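Local coordinates for multi-copper Oxidase CueO (Ochrobactrum, PDB 6EVG), which oxidises lignin model compounds and lignosulfonate as a laccase-like multicopper oxidase, probably passing the electrons to dioxygen, at residues R69-G73 with K120-P124; T88-G94 with N128-L134; N202-N206 with L296-R300; D239-L243 with L273-S277; P321-E326 with F443-S447. One frame throughout, in Å; residues are numbered along the deposited sequence.

Contact 1 (R69-G73 with K120-P124)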
# COMPACT_ATOMS: atom_id res chain seq x y z
N ARG A 69 4.54 -15.41 -1.85
CA ARG A 69 4.10 -15.63 -3.23
C ARG A 69 3.08 -16.75 -3.28
O ARG A 69 3.37 -17.87 -2.80
CB ARG A 69 5.29 -15.93 -4.11
CG ARG A 69 4.91 -16.02 -5.58
CD ARG A 69 6.11 -15.77 -6.49
NE ARG A 69 6.93 -16.89 -6.38
CZ ARG A 69 8.22 -16.99 -6.84
NH1 ARG A 69 8.86 -15.99 -7.43
NH2 ARG A 69 8.84 -18.15 -6.73
N LEU A 70 1.89 -16.43 -3.74
CA LEU A 70 0.76 -17.32 -3.83
C LEU A 70 0.33 -17.51 -5.25
O LEU A 70 0.31 -16.58 -6.05
CB LEU A 70 -0.40 -16.72 -3.05
CG LEU A 70 -0.13 -16.43 -1.56
CD1 LEU A 70 -1.34 -15.78 -0.94
CD2 LEU A 70 0.32 -17.64 -0.80
N LYS A 71 -0.07 -18.74 -5.59
CA LYS A 71 -0.55 -19.08 -6.92
C LYS A 71 -2.05 -18.93 -7.00
O LYS A 71 -2.77 -19.42 -6.12
CB LYS A 71 -0.16 -20.47 -7.30
CG LYS A 71 1.33 -20.66 -7.41
CD LYS A 71 1.72 -22.06 -7.82
CE LYS A 71 1.51 -23.04 -6.72
NZ LYS A 71 2.38 -24.25 -6.96
N ASN A 72 -2.56 -18.28 -8.05
CA ASN A 72 -3.98 -18.25 -8.27
C ASN A 72 -4.48 -19.69 -8.29
O ASN A 72 -3.84 -20.60 -8.86
CB ASN A 72 -4.31 -17.55 -9.59
CG ASN A 72 -5.74 -17.13 -9.66
OD1 ASN A 72 -6.34 -16.71 -8.68
ND2 ASN A 72 -6.30 -17.31 -10.87
N GLY A 73 -5.62 -19.90 -7.65
CA GLY A 73 -6.21 -21.19 -7.56
C GLY A 73 -5.76 -22.05 -6.36
O GLY A 73 -6.37 -23.10 -6.11
N LYS A 120 -8.69 -19.38 -0.20
CA LYS A 120 -8.66 -19.97 -1.52
C LYS A 120 -8.52 -18.84 -2.51
O LYS A 120 -9.45 -18.03 -2.68
CB LYS A 120 -9.93 -20.79 -1.74
CG LYS A 120 -9.89 -21.58 -3.04
CD LYS A 120 -11.18 -22.34 -3.34
CE LYS A 120 -11.42 -23.50 -2.46
NZ LYS A 120 -12.64 -24.24 -2.85
N ILE A 121 -7.37 -18.74 -3.14
CA ILE A 121 -7.04 -17.59 -4.00
C ILE A 121 -7.71 -17.70 -5.36
O ILE A 121 -7.57 -18.71 -6.03
CB ILE A 121 -5.52 -17.51 -4.17
CG1 ILE A 121 -4.76 -17.44 -2.82
CG2 ILE A 121 -5.15 -16.37 -5.09
CD1 ILE A 121 -4.98 -16.22 -2.00
N GLN A 122 -8.44 -16.63 -5.74
CA GLN A 122 -8.99 -16.56 -7.11
C GLN A 122 -9.16 -15.09 -7.44
O GLN A 122 -10.13 -14.44 -7.05
CB GLN A 122 -10.30 -17.33 -7.23
CG GLN A 122 -10.79 -17.37 -8.67
CD GLN A 122 -12.08 -18.08 -8.92
OE1 GLN A 122 -12.40 -19.11 -8.29
NE2 GLN A 122 -12.87 -17.58 -9.87
N GLN A 123 -8.15 -14.52 -8.11
CA GLN A 123 -8.14 -13.09 -8.40
C GLN A 123 -7.09 -12.80 -9.47
O GLN A 123 -6.18 -13.61 -9.68
CB GLN A 123 -7.86 -12.26 -7.15
CG GLN A 123 -6.45 -12.43 -6.61
CD GLN A 123 -6.31 -11.70 -5.31
OE1 GLN A 123 -6.58 -12.24 -4.22
NE2 GLN A 123 -5.95 -10.41 -5.39
N PRO A 124 -7.10 -11.61 -10.07
CA PRO A 124 -6.05 -11.26 -11.02
C PRO A 124 -4.69 -11.19 -10.39
O PRO A 124 -4.53 -10.74 -9.26
CB PRO A 124 -6.50 -9.89 -11.54
CG PRO A 124 -8.01 -9.85 -11.39
CD PRO A 124 -8.22 -10.63 -10.07
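Two backbone amides and one apolar touch join the end of strand 67-71 to the loop that follows strand 114-120, so the contact ties the end of an inner strand of one sheet to the chain leaving an edge strand of the other. Gly73 N donates to Ile121 O at 2.8 Å (N-H...O angle 141°), and Gln123 N donates to Asn72 OD1 at 2.9 Å (157°). The t rotamer of Asn72 brings its carboxamide to the loop although its CA-CB bond points sideways, so the side chain serves as a surrogate backbone acceptor. Gly73, at phi/psi 89/-11, occupies a conformation in which a CB would jam against the preceding carbonyl. Further into the sandwich, Ile121 points toward 69-73 and its CD1 meets Leu70 CD1 at 3.8 Å; Met150, Val152 and Val76 close around this pair. Gln123 directs its own amide to Gly94 and Phe96. The contact thereby closes one end of the β-sandwich of the first cupredoxin-like domain.

Contact 2 (T88-G94 with N128-L134)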
# COMPACT_ATOMS: atom_id res chain seq x y z
N THR A 88 -2.86 -7.17 17.89
CA THR A 88 -2.52 -6.72 16.53
C THR A 88 -3.46 -7.42 15.55
O THR A 88 -4.23 -8.30 15.92
CB THR A 88 -1.03 -6.99 16.23
OG1 THR A 88 -0.64 -6.26 15.07
CG2 THR A 88 -0.74 -8.45 15.94
N THR A 89 -3.33 -7.05 14.26
CA THR A 89 -4.07 -7.68 13.20
C THR A 89 -3.22 -7.62 11.93
O THR A 89 -2.25 -6.87 11.91
CB THR A 89 -5.42 -6.90 12.89
OG1 THR A 89 -5.12 -5.53 12.53
CG2 THR A 89 -6.42 -6.91 13.99
N LEU A 90 -3.64 -8.35 10.92
CA LEU A 90 -3.14 -8.10 9.55
C LEU A 90 -4.34 -7.97 8.62
O LEU A 90 -5.20 -8.86 8.59
CB LEU A 90 -2.19 -9.17 9.05
CG LEU A 90 -0.87 -9.26 9.82
CD1 LEU A 90 -0.05 -10.45 9.37
CD2 LEU A 90 -0.02 -8.00 9.67
N HIS A 91 -4.37 -6.88 7.85
CA HIS A 91 -5.28 -6.69 6.73
C HIS A 91 -4.57 -7.13 5.44
O HIS A 91 -3.45 -6.69 5.19
CB HIS A 91 -5.71 -5.20 6.65
CG HIS A 91 -6.31 -4.74 5.37
ND1 HIS A 91 -7.32 -5.39 4.72
CD2 HIS A 91 -6.07 -3.60 4.65
CE1 HIS A 91 -7.63 -4.69 3.61
NE2 HIS A 91 -6.89 -3.60 3.57
N TRP A 92 -5.23 -8.00 4.70
CA TRP A 92 -4.71 -8.54 3.45
C TRP A 92 -5.08 -7.53 2.34
O TRP A 92 -6.11 -7.65 1.67
CB TRP A 92 -5.26 -9.94 3.17
CG TRP A 92 -5.22 -10.89 4.30
CD1 TRP A 92 -6.28 -11.49 4.87
CD2 TRP A 92 -4.06 -11.38 5.00
NE1 TRP A 92 -5.90 -12.30 5.90
CE2 TRP A 92 -4.54 -12.25 6.03
CE3 TRP A 92 -2.67 -11.19 4.88
CZ2 TRP A 92 -3.67 -12.88 6.91
CZ3 TRP A 92 -1.83 -11.81 5.77
CH2 TRP A 92 -2.33 -12.65 6.78
N HIS A 93 -4.23 -6.51 2.23
CA HIS A 93 -4.45 -5.30 1.40
C HIS A 93 -4.20 -5.63 -0.07
O HIS A 93 -3.07 -5.66 -0.53
CB HIS A 93 -3.55 -4.22 1.95
CG HIS A 93 -3.80 -2.84 1.43
ND1 HIS A 93 -3.63 -1.74 2.27
CD2 HIS A 93 -4.11 -2.41 0.19
CE1 HIS A 93 -3.83 -0.66 1.53
NE2 HIS A 93 -4.11 -1.02 0.27
N GLY A 94 -5.30 -5.89 -0.78
CA GLY A 94 -5.29 -6.33 -2.15
C GLY A 94 -5.68 -7.75 -2.41
O GLY A 94 -5.96 -8.15 -3.53
N ASN A 128 0.35 -7.17 -3.93
CA ASN A 128 -0.44 -6.81 -2.74
C ASN A 128 0.44 -6.73 -1.53
O ASN A 128 1.67 -6.96 -1.61
CB ASN A 128 -1.61 -7.78 -2.60
CG ASN A 128 -2.35 -7.92 -3.93
OD1 ASN A 128 -2.90 -6.92 -4.41
ND2 ASN A 128 -2.34 -9.10 -4.47
N TRP A 129 -0.13 -6.45 -0.36
CA TRP A 129 0.67 -6.33 0.85
C TRP A 129 -0.21 -6.56 2.07
O TRP A 129 -1.40 -6.80 1.95
CB TRP A 129 1.46 -5.03 0.91
CG TRP A 129 0.65 -3.78 1.09
CD1 TRP A 129 -0.33 -3.27 0.31
CD2 TRP A 129 0.89 -2.80 2.11
NE1 TRP A 129 -0.73 -2.04 0.80
CE2 TRP A 129 0.00 -1.75 1.92
CE3 TRP A 129 1.79 -2.74 3.19
CZ2 TRP A 129 0.01 -0.61 2.75
CZ3 TRP A 129 1.80 -1.64 4.01
CH2 TRP A 129 0.90 -0.56 3.78
N PHE A 130 0.39 -6.47 3.26
CA PHE A 130 -0.38 -6.67 4.48
C PHE A 130 0.27 -5.94 5.61
O PHE A 130 1.50 -5.73 5.64
CB PHE A 130 -0.60 -8.18 4.79
CG PHE A 130 0.61 -9.03 4.76
CD1 PHE A 130 1.36 -9.29 5.90
CD2 PHE A 130 1.00 -9.70 3.60
CE1 PHE A 130 2.45 -10.15 5.87
CE2 PHE A 130 2.13 -10.54 3.56
CZ PHE A 130 2.82 -10.76 4.69
N HIS A 131 -0.56 -5.53 6.58
CA HIS A 131 -0.11 -4.61 7.63
C HIS A 131 -1.23 -4.52 8.65
O HIS A 131 -2.36 -4.91 8.37
CB HIS A 131 0.20 -3.24 7.01
CG HIS A 131 -0.98 -2.65 6.30
ND1 HIS A 131 -2.02 -2.01 6.96
CD2 HIS A 131 -1.34 -2.71 5.01
CE1 HIS A 131 -2.92 -1.66 6.05
NE2 HIS A 131 -2.51 -2.03 4.85
N PRO A 132 -0.95 -3.95 9.82
CA PRO A 132 -2.02 -3.86 10.86
C PRO A 132 -3.11 -2.92 10.43
O PRO A 132 -2.91 -1.96 9.67
CB PRO A 132 -1.29 -3.31 12.08
CG PRO A 132 0.16 -3.70 11.86
CD PRO A 132 0.33 -3.54 10.38
N HIS A 133 -4.30 -3.17 10.94
CA HIS A 133 -5.44 -2.29 10.72
C HIS A 133 -6.23 -2.32 12.02
O HIS A 133 -6.89 -3.32 12.36
CB HIS A 133 -6.30 -2.70 9.52
CG HIS A 133 -7.35 -1.68 9.23
ND1 HIS A 133 -7.04 -0.43 8.73
CD2 HIS A 133 -8.68 -1.69 9.43
CE1 HIS A 133 -8.15 0.27 8.64
NE2 HIS A 133 -9.17 -0.47 9.08
N LEU A 134 -6.15 -1.23 12.77
CA LEU A 134 -6.63 -1.16 14.12
C LEU A 134 -7.47 0.10 14.33
O LEU A 134 -7.48 1.02 13.50
CB LEU A 134 -5.42 -1.16 15.09
CG LEU A 134 -4.57 -2.44 15.03
CD1 LEU A 134 -3.26 -2.21 15.74
CD2 LEU A 134 -5.31 -3.62 15.60
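Strands 91-93 and 128-131 run antiparallel, their axes 4.8 Å apart at 157°; the two outer backbone bonds are well formed, the two inner ones weak, one by length and one by angle. His91 N donates to His131 O at 2.9 Å (172°) and Trp129 N to His93 O at 3.0 Å (166°); the weak pair are His131 N to His91 O at 3.4 Å and His93 N to Trp129 O at 2.9 Å (127°). Beyond the strands, Thr89 OG1 donates to His133 O at 2.8 Å, whereas Thr89 N and Thr89 O are buried without a partner, save a CA-H...O contact to Thr89 O from Pro132 CA at 3.2 Å. His93 ND1 and His131 NE2 share a hydrogen bond of 2.8 Å, and His131 ND1 donates to Pro132 O at 2.9 Å. His93 NE2 is satisfied by Thr463, His91 ND1 by Asp102 and His91 NE2 by His437. Trp92 meets the face of Phe130 edge-on, while its NE1 bonds Leu101 O. The His-X-His pairs His91/His93 and His131/His133 correspond to motifs of the trinuclear copper site in multicopper oxidases and probably form it, although here the first three are hydrogen-bonded, not bound to copper.

Contact 3 (N202-N206 with L296-R300); sequences NLIVN and LHLMR
Two nearly parallel strands from different sheets meet through side chains, with water bridging their backbones. Build 202-205 and 296-300 as extended chains, except for Leu298 at a bulge, with N-to-C directions 24° apart (signed crossing -24°) and axes 6.7 Å apart at closest approach; Leu203 faces Leu298, CA to CA 6.3 Å. Strand 202-205 alternates: Leu203 and Val205 point across, Ile204 away. Leu203 (chi1 m, chi2 t) is the main bump: its CD1 lies 3.7 Å from Leu296 CB and 3.9 Å from His297 O, and its CB is 3.9 Å from Leu298 CD2, so it fills the hollow between Leu296 and Leu298. Val205 (chi1 t) occupies the next one, with CG2 3.7 Å from Leu298 O and 4.1 Å from Leu298 CD2, and CG1 4.0 Å from Met299 SD. This is the interior of a cupredoxin β-sandwich, the middle domain of three expected in a laccase-like oxidase: 202-205 belongs to one sheet and 295-303 to the facing one. A classic beta bulge breaks the second strand's alternation, Leu298 (phi/psi -99/-55) and Met299 (-165/169) both facing Leu284. Leu298 (m, t) thus turns its end inward, and Met299 takes chi1 p, chi2 t, chi3 m to reach Val205. One water lies 2.7 Å from both Leu203 O and Leu298 O; another sits 2.7 Å from His297 O, weakly linked to Leu203 O at 3.5 Å.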
# COMPACT_ATOMS: atom_id res chain seq x y z
N ASN A 202 14.24 11.41 7.01
CA ASN A 202 15.13 10.31 6.57
C ASN A 202 14.33 9.38 5.68
O ASN A 202 13.41 8.70 6.17
CB ASN A 202 15.65 9.55 7.78
CG ASN A 202 16.41 10.39 8.73
OD1 ASN A 202 17.55 10.73 8.51
ND2 ASN A 202 15.79 10.73 9.85
N LEU A 203 14.65 9.30 4.40
CA LEU A 203 13.93 8.39 3.50
C LEU A 203 14.60 7.04 3.52
O LEU A 203 15.83 6.97 3.59
CB LEU A 203 13.90 8.96 2.10
CG LEU A 203 13.39 10.39 1.94
CD1 LEU A 203 13.25 10.75 0.46
CD2 LEU A 203 11.99 10.55 2.60
N ILE A 204 13.78 6.00 3.43
CA ILE A 204 14.30 4.62 3.44
C ILE A 204 13.65 3.80 2.34
O ILE A 204 12.52 4.06 1.92
CB ILE A 204 14.12 3.96 4.82
CG1 ILE A 204 12.66 3.97 5.28
CG2 ILE A 204 15.04 4.64 5.84
CD1 ILE A 204 12.39 3.11 6.50
N VAL A 205 14.41 2.80 1.87
CA VAL A 205 13.91 1.79 0.93
C VAL A 205 14.25 0.43 1.50
O VAL A 205 15.39 0.15 1.85
CB VAL A 205 14.47 1.97 -0.49
CG1 VAL A 205 13.83 0.98 -1.45
CG2 VAL A 205 14.31 3.42 -0.98
N ASN A 206 13.20 -0.41 1.63
CA ASN A 206 13.38 -1.73 2.24
C ASN A 206 14.12 -1.65 3.55
O ASN A 206 14.90 -2.53 3.90
CB ASN A 206 14.01 -2.74 1.26
CG ASN A 206 13.13 -3.02 0.06
OD1 ASN A 206 12.00 -2.53 -0.03
ND2 ASN A 206 13.64 -3.83 -0.88
N LEU A 296 14.86 14.61 -3.44
CA LEU A 296 15.61 13.91 -2.40
C LEU A 296 16.02 12.52 -2.93
O LEU A 296 15.26 11.88 -3.66
CB LEU A 296 14.74 13.74 -1.15
CG LEU A 296 14.19 15.01 -0.53
CD1 LEU A 296 13.27 14.68 0.63
CD2 LEU A 296 15.29 15.94 -0.11
N HIS A 297 17.19 12.07 -2.50
CA HIS A 297 17.71 10.76 -2.89
C HIS A 297 16.94 9.63 -2.15
O HIS A 297 16.79 9.68 -0.92
CB HIS A 297 19.17 10.68 -2.52
CG HIS A 297 19.85 9.44 -2.97
ND1 HIS A 297 20.28 9.24 -4.26
CD2 HIS A 297 20.16 8.31 -2.28
CE1 HIS A 297 20.83 8.03 -4.32
NE2 HIS A 297 20.79 7.46 -3.14
N LEU A 298 16.51 8.63 -2.91
CA LEU A 298 16.00 7.39 -2.36
C LEU A 298 17.02 6.27 -2.35
O LEU A 298 17.26 5.63 -1.34
CB LEU A 298 14.72 6.94 -3.07
CG LEU A 298 13.46 7.75 -2.68
CD1 LEU A 298 12.36 7.54 -3.69
CD2 LEU A 298 12.95 7.24 -1.31
N MET A 299 17.58 5.95 -3.54
CA MET A 299 18.49 4.83 -3.68
C MET A 299 19.24 4.93 -5.00
O MET A 299 18.88 5.78 -5.84
CB MET A 299 17.73 3.49 -3.61
CG MET A 299 16.76 3.29 -4.74
SD MET A 299 15.99 1.67 -4.77
CE MET A 299 17.36 0.63 -5.18
N ARG A 300 20.26 4.11 -5.15
CA ARG A 300 21.05 4.06 -6.38
C ARG A 300 20.96 2.70 -7.03
O ARG A 300 20.96 1.71 -6.32
CB ARG A 300 22.51 4.43 -6.04
CG ARG A 300 23.42 4.49 -7.31
CD ARG A 300 24.71 5.17 -6.97
NE ARG A 300 25.57 5.45 -8.09
CZ ARG A 300 25.48 6.44 -9.01
NH1 ARG A 300 24.43 7.23 -9.09
NH2 ARG A 300 26.46 6.59 -9.91
O HOH W 1 17.87 8.75 1.39
O HOH W 2 17.00 6.33 1.24

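Contact 4 (D239-L243 with L273-S277)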
# COMPACT_ATOMS: atom_id res chain seq x y z
N ASP A 239 18.40 10.42 -14.51
CA ASP A 239 18.56 10.72 -15.92
C ASP A 239 17.24 10.70 -16.66
O ASP A 239 17.22 10.69 -17.92
CB ASP A 239 19.58 9.80 -16.56
CG ASP A 239 19.18 8.38 -16.57
OD1 ASP A 239 18.05 7.98 -16.18
OD2 ASP A 239 20.10 7.59 -16.96
N ASN A 240 16.11 10.73 -15.95
CA ASN A 240 14.82 10.84 -16.57
C ASN A 240 14.40 9.73 -17.46
O ASN A 240 13.46 9.86 -18.23
CB ASN A 240 14.62 12.21 -17.28
CG ASN A 240 14.80 13.36 -16.32
OD1 ASN A 240 14.10 13.45 -15.29
ND2 ASN A 240 15.71 14.25 -16.66
N ARG A 241 15.04 8.56 -17.35
CA ARG A 241 14.62 7.44 -18.20
C ARG A 241 13.23 7.01 -17.83
O ARG A 241 12.77 7.11 -16.69
CB ARG A 241 15.65 6.31 -18.15
CG ARG A 241 15.68 5.55 -16.84
CD ARG A 241 16.73 4.45 -16.86
NE ARG A 241 18.07 5.03 -16.81
CZ ARG A 241 19.15 4.32 -16.84
NH1 ARG A 241 19.05 2.99 -16.95
NH2 ARG A 241 20.30 4.92 -16.70
N PRO A 242 12.49 6.50 -18.81
CA PRO A 242 11.08 6.20 -18.56
C PRO A 242 10.88 5.03 -17.59
O PRO A 242 11.66 4.06 -17.58
CB PRO A 242 10.54 5.82 -19.96
CG PRO A 242 11.67 5.67 -20.79
CD PRO A 242 12.85 6.32 -20.23
N LEU A 243 9.83 5.16 -16.82
CA LEU A 243 9.28 4.11 -15.98
C LEU A 243 8.07 3.55 -16.72
O LEU A 243 7.05 4.27 -16.83
CB LEU A 243 8.93 4.59 -14.59
CG LEU A 243 9.98 5.46 -13.84
CD1 LEU A 243 9.35 5.95 -12.56
CD2 LEU A 243 11.36 4.92 -13.82
N LEU A 273 8.63 -1.17 -15.36
CA LEU A 273 9.83 -1.71 -16.02
C LEU A 273 10.75 -0.56 -16.35
O LEU A 273 10.33 0.44 -16.92
CB LEU A 273 9.45 -2.47 -17.29
CG LEU A 273 8.46 -3.58 -17.18
CD1 LEU A 273 8.26 -4.34 -18.47
CD2 LEU A 273 8.66 -4.53 -16.09
N VAL A 274 12.04 -0.77 -16.07
CA VAL A 274 13.09 0.20 -16.34
C VAL A 274 14.17 -0.52 -17.14
O VAL A 274 14.56 -1.61 -16.82
CB VAL A 274 13.66 0.80 -15.03
CG1 VAL A 274 14.84 1.73 -15.33
CG2 VAL A 274 12.59 1.50 -14.24
N ASP A 275 14.62 0.13 -18.23
CA ASP A 275 15.67 -0.43 -19.08
C ASP A 275 17.02 0.00 -18.59
O ASP A 275 17.36 1.18 -18.68
CB ASP A 275 15.43 -0.01 -20.53
CG ASP A 275 16.31 -0.77 -21.52
OD1 ASP A 275 17.18 -1.52 -21.12
OD2 ASP A 275 16.03 -0.58 -22.72
N PHE A 276 17.83 -0.95 -18.12
CA PHE A 276 19.20 -0.71 -17.65
C PHE A 276 20.25 -1.11 -18.69
O PHE A 276 21.45 -1.15 -18.39
CB PHE A 276 19.42 -1.37 -16.28
CG PHE A 276 18.66 -0.71 -15.16
CD1 PHE A 276 19.11 0.45 -14.54
CD2 PHE A 276 17.52 -1.28 -14.67
CE1 PHE A 276 18.40 1.00 -13.47
CE2 PHE A 276 16.84 -0.73 -13.58
CZ PHE A 276 17.24 0.41 -13.02
N SER A 277 19.80 -1.36 -19.91
CA SER A 277 20.70 -1.94 -20.90
C SER A 277 21.82 -1.07 -21.33
O SER A 277 22.87 -1.60 -21.78
CB SER A 277 19.97 -2.44 -22.14
OG SER A 277 19.40 -1.41 -22.88
O HOH W 3 21.43 1.66 -16.76
O HOH W 4 13.61 2.79 -18.90
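Arg241 dominates this contact, and its rotamer decides what it can reach. With chi1 p, chi2 t and chi3 p, its side chain crosses from the loop preceding strand 243-248 to the end of strand 269-275: Arg241 CD packs 3.6 Å from Val274 CG1, and Arg241 NH1 reaches Asp275 O at 3.0 Å, a weak hydrogen bond (126°), lying also 3.5 Å from Phe276 CD1. Asp239, also p in chi1, holds the guanidinium from its own segment, OD2 accepting from Arg241 NH2 at 2.7 Å and OD1 from Arg241 NE at 3.0 Å; OD1 further takes Arg241 N at 3.3 Å, closing an Asx turn. A second Asx turn ends the strand, where Asp275 (chi1 t) accepts at OD1 from Ser277 N at 2.9 Å and from Ser277 OG at 2.8 Å. Leu243 (m, t) and Val274 (t) meet at CD2 to CG2, 3.7 Å, beside Leu237 in the sandwich interior. One water bridges Arg241 NH1 (2.7 Å) to Phe276 O (3.2 Å), another Pro242 O (2.7 Å) to Asp275 N (2.9 Å). The strong ionic bonds are therefore local to the loop; between these two segments the polar links are one weak hydrogen bond and two water bridges.

Contact 5 (P321-E326 with F443-S447)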
# COMPACT_ATOMS: atom_id res chain seq x y z
N PRO A 321 -8.03 -5.00 -17.92
CA PRO A 321 -9.41 -4.76 -18.12
C PRO A 321 -9.67 -3.82 -19.31
O PRO A 321 -8.84 -3.01 -19.67
CB PRO A 321 -9.86 -4.18 -16.80
CG PRO A 321 -8.66 -3.51 -16.27
CD PRO A 321 -7.54 -4.42 -16.67
N ASP A 322 -10.91 -3.88 -19.79
CA ASP A 322 -11.42 -2.91 -20.77
C ASP A 322 -11.85 -1.61 -20.07
O ASP A 322 -11.77 -1.50 -18.90
CB ASP A 322 -12.57 -3.51 -21.58
CG ASP A 322 -12.14 -4.77 -22.38
OD1 ASP A 322 -11.05 -4.73 -22.98
OD2 ASP A 322 -12.84 -5.79 -22.34
N ALA A 323 -12.30 -0.61 -20.84
CA ALA A 323 -12.70 0.68 -20.29
C ALA A 323 -13.84 0.45 -19.31
O ALA A 323 -14.71 -0.39 -19.53
CB ALA A 323 -13.16 1.60 -21.41
N PRO A 324 -13.90 1.22 -18.24
CA PRO A 324 -15.01 1.07 -17.28
C PRO A 324 -16.35 1.47 -17.90
O PRO A 324 -16.43 2.37 -18.74
CB PRO A 324 -14.59 2.01 -16.15
CG PRO A 324 -13.68 2.99 -16.74
CD PRO A 324 -12.99 2.31 -17.86
N ASP A 325 -17.39 0.80 -17.43
CA ASP A 325 -18.73 1.10 -17.90
C ASP A 325 -19.64 1.74 -16.82
O ASP A 325 -20.16 1.01 -15.94
CB ASP A 325 -19.36 -0.17 -18.43
CG ASP A 325 -20.77 0.08 -19.00
OD1 ASP A 325 -21.22 1.26 -19.05
OD2 ASP A 325 -21.39 -0.89 -19.42
N GLU A 326 -19.76 3.07 -16.81
CA GLU A 326 -20.54 3.77 -15.78
C GLU A 326 -21.99 3.39 -15.76
O GLU A 326 -22.65 3.55 -14.74
CB GLU A 326 -20.50 5.29 -16.02
CG GLU A 326 -19.13 5.90 -15.87
CD GLU A 326 -19.14 7.42 -15.86
OE1 GLU A 326 -20.17 8.05 -15.44
OE2 GLU A 326 -18.09 7.97 -16.28
N PHE A 443 -12.03 -0.84 -7.50
CA PHE A 443 -12.62 0.24 -8.25
C PHE A 443 -11.80 0.60 -9.49
O PHE A 443 -10.61 0.25 -9.62
CB PHE A 443 -12.88 1.48 -7.39
CG PHE A 443 -11.67 2.10 -6.78
CD1 PHE A 443 -10.87 2.99 -7.47
CD2 PHE A 443 -11.29 1.79 -5.46
CE1 PHE A 443 -9.78 3.61 -6.87
CE2 PHE A 443 -10.22 2.40 -4.84
CZ PHE A 443 -9.45 3.29 -5.56
N ARG A 444 -12.50 1.28 -10.38
CA ARG A 444 -11.90 1.94 -11.55
C ARG A 444 -12.02 3.43 -11.38
O ARG A 444 -13.13 3.92 -11.09
CB ARG A 444 -12.59 1.52 -12.86
CG ARG A 444 -12.70 0.04 -13.11
CD ARG A 444 -11.37 -0.66 -13.35
NE ARG A 444 -10.66 -0.19 -14.54
CZ ARG A 444 -10.99 -0.52 -15.79
NH1 ARG A 444 -12.00 -1.31 -16.08
NH2 ARG A 444 -10.21 -0.05 -16.79
N ILE A 445 -10.96 4.19 -11.57
CA ILE A 445 -11.04 5.64 -11.52
C ILE A 445 -11.71 6.09 -12.86
O ILE A 445 -11.24 5.79 -13.95
CB ILE A 445 -9.68 6.29 -11.35
CG1 ILE A 445 -9.04 5.85 -10.04
CG2 ILE A 445 -9.79 7.79 -11.48
CD1 ILE A 445 -7.62 6.28 -9.85
N LEU A 446 -12.80 6.83 -12.72
CA LEU A 446 -13.50 7.45 -13.87
C LEU A 446 -13.00 8.79 -14.22
O LEU A 446 -12.88 9.13 -15.41
CB LEU A 446 -15.02 7.53 -13.58
CG LEU A 446 -15.73 6.24 -13.30
CD1 LEU A 446 -17.16 6.52 -12.91
CD2 LEU A 446 -15.68 5.25 -14.45
N SER A 447 -12.67 9.61 -13.26
CA SER A 447 -12.24 10.99 -13.48
C SER A 447 -11.44 11.49 -12.30
O SER A 447 -11.72 11.09 -11.15
CB SER A 447 -13.41 11.90 -13.79
OG SER A 447 -14.22 12.15 -12.68
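Strand 442-448 offers two side chains, Arg444 and Leu446, to the proline-rich 321-326 segment. Arg444 comes first and points at the loop, its m, m, m rotamer folding the guanidinium between two prolines: Pro321 CB lies over one face, 3.7 Å from Arg444 NH1, and Pro324 CD over the opposite face, 3.8 Å from Arg444 NH2. In the plane of the group, Asp322 O accepts from Arg444 NH1 at 2.8 Å and from Arg444 NH2 at 3.0 Å, one carbonyl oxygen serving both terminal nitrogens; NH2 also serves Ser458, and Trp460 adds a cation-pi contact. Ile445 turns away into the sheet's other side. Leu446 starts sideways but its end comes to the loop, CD2 meeting Pro324 CG at 3.8 Å and CD1 meeting Glu326 CG at 3.6 Å. Its phi/psi of -89/-39 marks a classic beta bulge, Leu446 and Ser447 both facing Glu471. The segment thus lies along edge strand 442-448, beside Leu473 of strand 469-475 and Ile424 of strand 422-428, on its way to strand 332-336 at the sheet's far edge.

Contact 2 is the most buried, its centre about 9 Å from the centre of the chain, and is the one built on strand pairing; contact 3 is also buried but joins facing sheets through side chains and water. Contacts 1 and 4, partly buried, tie loops to strand ends, and contact 5 lies at the surface, where an arginine grips a loop. Contacts 1 and 2 share a sheet and touch: Gln123 NE2 is 2.9 Å from Gly94 O, a probable hydrogen bond. Contacts 3 and 4 reach another common sheet without touching, nearest atoms about 7 Å apart. Arginine organises contacts 4 and 5, held mainly by a carboxylate in the first, and by carbonyls, two prolines and a tryptophan ring in the second.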